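Local structure of leucine aminopeptidase 1 (Caenorhabditis elegans, 2HC9) at residues Gln3-Asn8 with Phe162-Ser167; Ser57-Ser62 with Leu74-Asp79; Pro241-His246 with Phe294-His299. The protein releases N-terminal amino acids, preferably leucine, from peptides as a zinc-dependent M17 aminopeptidase, and probably serves as a digestive enzyme. The protein carries 1 engineered substitution. All coordinates share one frame; numbering follows the deposited sequence. Where two conformers were deposited one is given.

Contacts 1 and 2 reach the same mixed sheet of the N-terminal domain, at different strands, with centres about 25 Å apart. Contact 1 packs helix 157-178 against strand 3-8. Its centre lies nearest the chain centre, at about 17 Å. Contact 2 brings the turn after helix 49-58 onto strand 72-77. It lies farthest out, at about 28 Å, beside a second subunit. Contact 3 lies in the catalytic domain, where a loop meets the start of strand 297-307. All are partly buried, and none lies at the zinc site. Contact 1 mixes valine packing with one threonine bond to backbone. Contact 2 relies on apolar touches, a CA-H...O contact and a water. Contact 3 is the most polar.

Contact 1: Gln3-Asn8 with Phe162-Ser167; sequences QVLVRN and FLTDLS
V4 faces helix 157-178 and sets its CG1 4.1 Å from S167 CB. Its carbonyl also points to the helix. There V4 O touches T164 CG2 at 3.5 Å, and a water donates to both V4 O and T164 O. L5 starts out from the helix, but L5 CD1 reaches back to within 3.8 Å of T164 OG1. On the sheet side the backbone of L5 bonds V146 and I148 of strand 145-151.

V6 gives the larger part of the strand's side of the contact. V6 N donates to T164 OG1 at 3.0 Å, with an N-H...O angle of 159°. T164 OG1 is anti to its own carbonyl carbon (chi1 -59°), beside its own N, and turned to V6 N and to A160 O, which it also bonds one helical turn earlier. The two methyls of V6 divide the helix surface between them. V6 CG1 meets L163 CB at 3.8 Å, while V6 CG2 lies 3.7 Å from S167 OG. S167 OG bonds back to L163 O at 2.9 Å. S167 N reaches L163 O from the opposite face of the carbonyl plane, so the oxygen is gripped twice.

V124 of helix 120-128 also touches V6 and S167. The short segments run nearly antiparallel, at 155°. Strand 3-8, outermost within this chain and backed by helix 157-178, is consistent with the macro-like fold of the M17 N-terminal domain.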
# COMPACT_ATOMS: atom_id res chain seq x y z
N GLN A 3 9.01 39.10 25.48
CA GLN A 3 8.20 40.23 25.06
C GLN A 3 8.78 40.87 23.81
O GLN A 3 10.00 41.04 23.69
CB GLN A 3 8.12 41.27 26.18
CG GLN A 3 7.61 40.72 27.49
CD GLN A 3 6.14 40.42 27.45
OE1 GLN A 3 5.33 41.29 27.15
NE2 GLN A 3 5.77 39.17 27.73
N VAL A 4 7.89 41.26 22.90
CA VAL A 4 8.29 41.86 21.64
C VAL A 4 7.70 43.26 21.53
O VAL A 4 6.49 43.44 21.60
CB VAL A 4 7.87 40.99 20.42
CG1 VAL A 4 8.16 41.72 19.11
CG2 VAL A 4 8.60 39.66 20.44
N LEU A 5 8.56 44.26 21.39
CA LEU A 5 8.10 45.64 21.22
C LEU A 5 8.65 46.13 19.90
O LEU A 5 9.83 45.91 19.59
CB LEU A 5 8.68 46.54 22.35
CG LEU A 5 8.30 48.03 22.22
CD1 LEU A 5 6.78 48.22 22.46
CD2 LEU A 5 9.09 48.87 23.25
N VAL A 6 7.81 46.79 19.13
CA VAL A 6 8.22 47.39 17.88
C VAL A 6 8.31 48.91 18.13
O VAL A 6 7.37 49.52 18.65
CB VAL A 6 7.20 47.11 16.74
CG1 VAL A 6 7.67 47.75 15.42
CG2 VAL A 6 6.99 45.59 16.56
N ARG A 7 9.45 49.49 17.76
CA ARG A 7 9.66 50.94 17.94
C ARG A 7 9.95 51.64 16.64
O ARG A 7 10.52 51.08 15.70
CB ARG A 7 10.81 51.21 18.92
CG ARG A 7 10.58 50.60 20.31
CD ARG A 7 11.68 50.95 21.32
NE ARG A 7 13.00 50.45 20.95
CZ ARG A 7 14.02 50.36 21.81
NH1 ARG A 7 13.86 50.74 23.07
NH2 ARG A 7 15.21 49.93 21.41
N ASN A 8 9.60 52.92 16.62
CA ASN A 8 9.80 53.78 15.47
C ASN A 8 11.16 54.44 15.63
O ASN A 8 11.27 55.46 16.31
CB ASN A 8 8.68 54.83 15.52
CG ASN A 8 8.70 55.79 14.36
OD1 ASN A 8 9.39 55.57 13.34
ND2 ASN A 8 7.93 56.87 14.50
N PHE A 162 0.46 49.55 16.59
CA PHE A 162 -0.22 48.51 15.80
C PHE A 162 0.72 47.33 15.51
O PHE A 162 0.31 46.18 15.61
CB PHE A 162 -0.81 49.06 14.49
CG PHE A 162 -1.16 47.95 13.54
CD1 PHE A 162 -2.28 47.15 13.79
CD2 PHE A 162 -0.30 47.62 12.50
CE1 PHE A 162 -2.57 46.05 12.94
CE2 PHE A 162 -0.58 46.53 11.67
CZ PHE A 162 -1.69 45.75 11.91
N LEU A 163 1.97 47.61 15.12
CA LEU A 163 2.91 46.54 14.76
C LEU A 163 3.27 45.68 15.98
O LEU A 163 3.47 44.48 15.86
CB LEU A 163 4.18 47.15 14.14
CG LEU A 163 3.96 47.78 12.75
CD1 LEU A 163 5.18 48.66 12.36
CD2 LEU A 163 3.73 46.70 11.67
N THR A 164 3.33 46.29 17.16
CA THR A 164 3.50 45.52 18.39
C THR A 164 2.29 44.60 18.64
O THR A 164 2.45 43.44 19.03
CB THR A 164 3.70 46.49 19.59
OG1 THR A 164 4.86 47.29 19.32
CG2 THR A 164 3.89 45.75 20.90
N ASP A 165 1.08 45.14 18.43
CA ASP A 165 -0.14 44.35 18.57
C ASP A 165 -0.21 43.26 17.50
O ASP A 165 -0.68 42.14 17.78
CB ASP A 165 -1.36 45.25 18.44
CG ASP A 165 -1.61 46.08 19.69
OD1 ASP A 165 -1.17 45.68 20.79
OD2 ASP A 165 -2.28 47.12 19.57
N LEU A 166 0.22 43.58 16.29
CA LEU A 166 0.24 42.57 15.23
C LEU A 166 1.24 41.45 15.57
O LEU A 166 0.92 40.26 15.43
CB LEU A 166 0.60 43.20 13.89
CG LEU A 166 0.74 42.18 12.74
CD1 LEU A 166 -0.61 41.49 12.47
CD2 LEU A 166 1.28 42.89 11.49
N SER A 167 2.43 41.83 16.04
CA SER A 167 3.40 40.85 16.50
C SER A 167 2.80 39.92 17.55
O SER A 167 3.02 38.71 17.51
CB SER A 167 4.65 41.53 17.08
OG SER A 167 5.34 42.26 16.07
O HOH W 1 4.25 42.13 20.68

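Contact 2: Ser57-Ser62 with Leu74-Asp79; sequences SRIPAS and LITVPD
S62 passes beside T76 with their CA atoms 4.7 Å apart, as the chain that has left helix 49-58 comes alongside strand 72-77. No direct hydrogen bond joins the two segments. Instead S62 CA makes a CA-H...O contact of 3.4 Å with T76 O.

I59 is the first residue beyond the helix, and its side chain points at the strand. I59 CG1 sits between the backbone N and the carbonyl carbon (chi1 63°). Beyond it, I59 CD1 meets L74 CD2 at 3.5 Å, and the two side chains cross at about a right angle. In one of two conformers of T76, its OG1 also lies beside I59 CD1 and its CG2 beside A61 O. These touches are less certain than the one with L74. L74 is buried further by W52, M55 and I56 of helix 49-58 and by L29 of helix 26-31.

The contact lies where helix 49-58 leads into the beta hairpin of strands 63-66 and 72-77, at the margin of the mixed sheet of the macro-like N-terminal domain. Strand 63-66, outermost within this chain, begins just after S62, with backbone bonding between G63 and T76.

S62 CB touches the proline ring of P78, closest at P78 CD (3.6 Å), with CG and CB slightly farther. A61 O accepts from a water at 2.7 Å. That water in turn accepts from D79 N at 3.0 Å, so it ties the loop to the chain just past the strand's end. Y69 of a second subunit packs on I59, and R58 next to it makes salt bridges to D105 and E70 of that subunit.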
# COMPACT_ATOMS: atom_id res chain seq x y z
N SER A 57 29.70 45.30 0.20
CA SER A 57 30.23 44.97 -1.14
C SER A 57 30.36 43.47 -1.41
O SER A 57 29.96 43.00 -2.47
CB SER A 57 31.58 45.64 -1.40
OG SER A 57 31.55 47.03 -1.09
N ARG A 58 30.92 42.71 -0.45
CA ARG A 58 31.21 41.29 -0.67
C ARG A 58 29.98 40.39 -0.61
O ARG A 58 29.91 39.41 -1.34
CB ARG A 58 32.20 40.77 0.36
CG ARG A 58 33.55 41.43 0.32
CD ARG A 58 34.52 40.65 -0.52
NE ARG A 58 34.52 39.21 -0.29
CZ ARG A 58 35.05 38.35 -1.15
NH1 ARG A 58 35.59 38.81 -2.28
NH2 ARG A 58 35.05 37.04 -0.91
N ILE A 59 29.03 40.68 0.28
CA ILE A 59 27.96 39.71 0.53
C ILE A 59 27.05 39.63 -0.69
O ILE A 59 26.91 40.62 -1.43
CB ILE A 59 27.16 39.99 1.83
CG1 ILE A 59 26.43 41.32 1.76
CG2 ILE A 59 28.06 39.86 3.07
CD1 ILE A 59 26.03 41.83 3.09
N PRO A 60 26.48 38.45 -0.94
CA PRO A 60 25.69 38.22 -2.16
C PRO A 60 24.38 39.02 -2.21
O PRO A 60 24.18 39.95 -1.43
CB PRO A 60 25.41 36.72 -2.11
CG PRO A 60 25.52 36.35 -0.68
CD PRO A 60 26.59 37.22 -0.14
N ALA A 61 23.49 38.64 -3.13
CA ALA A 61 22.20 39.31 -3.29
C ALA A 61 21.27 39.09 -2.09
O ALA A 61 20.33 39.85 -1.89
CB ALA A 61 21.52 38.87 -4.59
N SER A 62 21.53 38.03 -1.32
CA SER A 62 20.72 37.68 -0.14
C SER A 62 21.39 36.60 0.72
O SER A 62 22.30 35.91 0.25
CB SER A 62 19.33 37.19 -0.56
OG SER A 62 19.40 35.87 -1.04
N LEU A 74 23.84 39.69 10.32
CA LEU A 74 23.20 40.53 9.30
C LEU A 74 22.39 39.61 8.38
O LEU A 74 22.90 38.62 7.86
CB LEU A 74 24.27 41.25 8.47
CG LEU A 74 23.82 42.04 7.23
CD1 LEU A 74 23.03 43.27 7.61
CD2 LEU A 74 25.02 42.47 6.40
N ILE A 75 21.13 39.96 8.17
CA ILE A 75 20.26 39.26 7.23
C ILE A 75 20.01 40.17 6.02
O ILE A 75 19.43 41.25 6.15
CB ILE A 75 18.92 38.83 7.90
CG1 ILE A 75 19.19 37.74 8.95
CG2 ILE A 75 17.90 38.34 6.83
CD1 ILE A 75 17.90 37.34 9.75
N THR A 76 20.47 39.72 4.86
CA THR A 76 20.22 40.42 3.61
C THR A 76 19.01 39.81 2.90
O THR A 76 18.97 38.60 2.63
CB THR A 76 21.48 40.41 2.71
OG1 THR A 76 22.58 40.99 3.42
CG2 THR A 76 21.23 41.19 1.42
N VAL A 77 18.04 40.65 2.60
CA VAL A 77 16.80 40.26 1.94
C VAL A 77 16.97 40.58 0.45
O VAL A 77 17.47 41.65 0.10
CB VAL A 77 15.61 41.11 2.52
CG1 VAL A 77 14.25 40.73 1.86
CG2 VAL A 77 15.53 40.91 4.03
N PRO A 78 16.54 39.67 -0.45
CA PRO A 78 16.65 40.01 -1.87
C PRO A 78 15.77 41.17 -2.30
O PRO A 78 14.69 41.39 -1.72
CB PRO A 78 16.27 38.71 -2.60
CG PRO A 78 15.65 37.83 -1.60
CD PRO A 78 15.95 38.34 -0.21
N ASP A 79 16.24 41.92 -3.29
CA ASP A 79 15.48 43.00 -3.87
C ASP A 79 14.48 42.53 -4.94
O ASP A 79 13.36 43.02 -5.00
CB ASP A 79 16.43 44.03 -4.46
CG ASP A 79 16.98 44.96 -3.40
OD1 ASP A 79 16.21 45.78 -2.86
OD2 ASP A 79 18.18 44.86 -3.12
O HOH W 2 19.18 41.42 -3.81

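Contact 3: Pro241-His246 with Phe294-His299; sequences PGSTEH and FSQTLH
T297 CB approaches the imidazole of H246 obliquely, 3.6 Å from H246 CD2. S243 OG, from the same loop as H246, lies on one face of the ring, 3.5 Å above the plane and shifted toward the rim. A second flat group in the contact is the Q296 amide, turned 56° from the E245 carboxylate.

Q296 bends at chi2 (-63°), which turns CD back beside the loop. E245 N donates to Q296 OE1 at 2.7 Å, nearly straight at 168° and slightly tilted from the carbonyl plane. On the other branch, Q296 NE2 donates to S295 OG at 3.2 Å. It also donates to a water that accepts from T244 N. Both ends of the amide are thus used, which fixes its rotation. An alanine here would probably leave E245 N without its side-chain acceptor and the water without its amide donor, so that the loop at T244 and E245 could shift.

At a second point, S243 OG and T297 OG1 lie 2.8 Å apart and share a hydrogen bond. Within the loop, S243 OG donates to E245 O at 2.9 Å. T297 OG1 also takes the N-H of V240. E245 O receives a weak bond from T297 N, at 3.3 Å.

H246 and T297, on the same face of the sheet, form a parallel bridge where strands 246-254 and 297-307 begin. These neighbouring parallel strands are joined through helix 277-290, a beta-alpha-beta crossover in the catalytic domain.

Before regular pairing sets in, the loop is held largely by side-chain polar groups: the Q296 amide on E245 N, and the S243 and T297 hydroxyls on each other. Much of the grip is therefore directional and depends on how these groups are oriented.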
# COMPACT_ATOMS: atom_id res chain seq x y z
N PRO A 241 -23.22 50.59 15.31
CA PRO A 241 -24.51 51.09 14.81
C PRO A 241 -24.28 51.93 13.58
O PRO A 241 -23.35 52.74 13.55
CB PRO A 241 -25.01 51.97 15.97
CG PRO A 241 -24.43 51.30 17.19
CD PRO A 241 -23.04 50.88 16.75
N GLY A 242 -25.07 51.68 12.54
CA GLY A 242 -24.98 52.44 11.30
C GLY A 242 -23.80 52.12 10.39
O GLY A 242 -23.59 52.81 9.41
N SER A 243 -23.02 51.09 10.70
CA SER A 243 -21.84 50.81 9.87
C SER A 243 -22.33 50.39 8.48
O SER A 243 -23.40 49.81 8.34
CB SER A 243 -20.98 49.71 10.50
OG SER A 243 -21.69 48.47 10.53
N THR A 244 -21.54 50.70 7.46
CA THR A 244 -21.93 50.30 6.11
C THR A 244 -21.63 48.83 5.84
O THR A 244 -22.38 48.16 5.13
CB THR A 244 -21.28 51.20 5.05
OG1 THR A 244 -19.86 51.10 5.13
CG2 THR A 244 -21.63 52.63 5.32
N GLU A 245 -20.54 48.33 6.43
CA GLU A 245 -20.16 46.90 6.31
C GLU A 245 -20.51 46.06 7.54
O GLU A 245 -20.60 46.55 8.67
CB GLU A 245 -18.66 46.74 6.02
CG GLU A 245 -18.13 47.56 4.83
CD GLU A 245 -18.80 47.26 3.49
OE1 GLU A 245 -19.38 46.16 3.32
OE2 GLU A 245 -18.75 48.13 2.60
N HIS A 246 -20.70 44.76 7.31
CA HIS A 246 -21.03 43.82 8.36
C HIS A 246 -20.25 42.57 8.01
O HIS A 246 -20.62 41.83 7.09
CB HIS A 246 -22.55 43.55 8.35
CG HIS A 246 -23.34 44.73 8.81
ND1 HIS A 246 -23.67 45.76 7.96
CD2 HIS A 246 -23.78 45.09 10.03
CE1 HIS A 246 -24.32 46.69 8.64
NE2 HIS A 246 -24.40 46.31 9.90
N PHE A 294 -11.70 49.88 14.98
CA PHE A 294 -12.33 49.31 13.78
C PHE A 294 -13.76 49.84 13.59
O PHE A 294 -14.63 49.69 14.47
CB PHE A 294 -12.37 47.78 13.86
CG PHE A 294 -12.65 47.11 12.53
CD1 PHE A 294 -11.63 46.94 11.59
CD2 PHE A 294 -13.93 46.62 12.24
CE1 PHE A 294 -11.88 46.31 10.35
CE2 PHE A 294 -14.19 46.00 11.01
CZ PHE A 294 -13.16 45.84 10.07
N SER A 295 -13.99 50.44 12.43
CA SER A 295 -15.11 51.35 12.24
C SER A 295 -16.37 50.62 11.72
O SER A 295 -17.44 51.22 11.64
CB SER A 295 -14.74 52.46 11.27
OG SER A 295 -14.57 51.95 9.96
N GLN A 296 -16.22 49.35 11.35
CA GLN A 296 -17.35 48.58 10.80
C GLN A 296 -17.78 47.49 11.75
O GLN A 296 -17.08 47.18 12.71
CB GLN A 296 -16.98 48.00 9.44
CG GLN A 296 -16.47 49.03 8.47
CD GLN A 296 -17.53 50.08 8.14
OE1 GLN A 296 -18.68 49.75 7.85
NE2 GLN A 296 -17.14 51.36 8.22
N THR A 297 -18.95 46.91 11.52
CA THR A 297 -19.38 45.85 12.37
C THR A 297 -18.57 44.61 11.98
O THR A 297 -18.39 44.33 10.78
CB THR A 297 -20.90 45.59 12.20
OG1 THR A 297 -21.62 46.70 12.75
CG2 THR A 297 -21.32 44.30 12.91
N LEU A 298 -18.08 43.89 12.99
CA LEU A 298 -17.13 42.79 12.77
C LEU A 298 -17.48 41.68 13.74
O LEU A 298 -17.73 41.94 14.93
CB LEU A 298 -15.68 43.24 13.01
CG LEU A 298 -14.59 42.20 12.73
CD1 LEU A 298 -14.58 41.81 11.22
CD2 LEU A 298 -13.19 42.71 13.19
N HIS A 299 -17.47 40.43 13.25
CA HIS A 299 -17.75 39.27 14.10
C HIS A 299 -16.65 38.22 13.90
O HIS A 299 -16.22 37.97 12.76
CB HIS A 299 -19.10 38.63 13.75
CG HIS A 299 -20.25 39.59 13.64
ND1 HIS A 299 -21.03 39.95 14.73
CD2 HIS A 299 -20.77 40.24 12.57
CE1 HIS A 299 -21.98 40.78 14.33
NE2 HIS A 299 -21.84 40.98 13.02
O HOH W 3 -19.72 53.05 8.00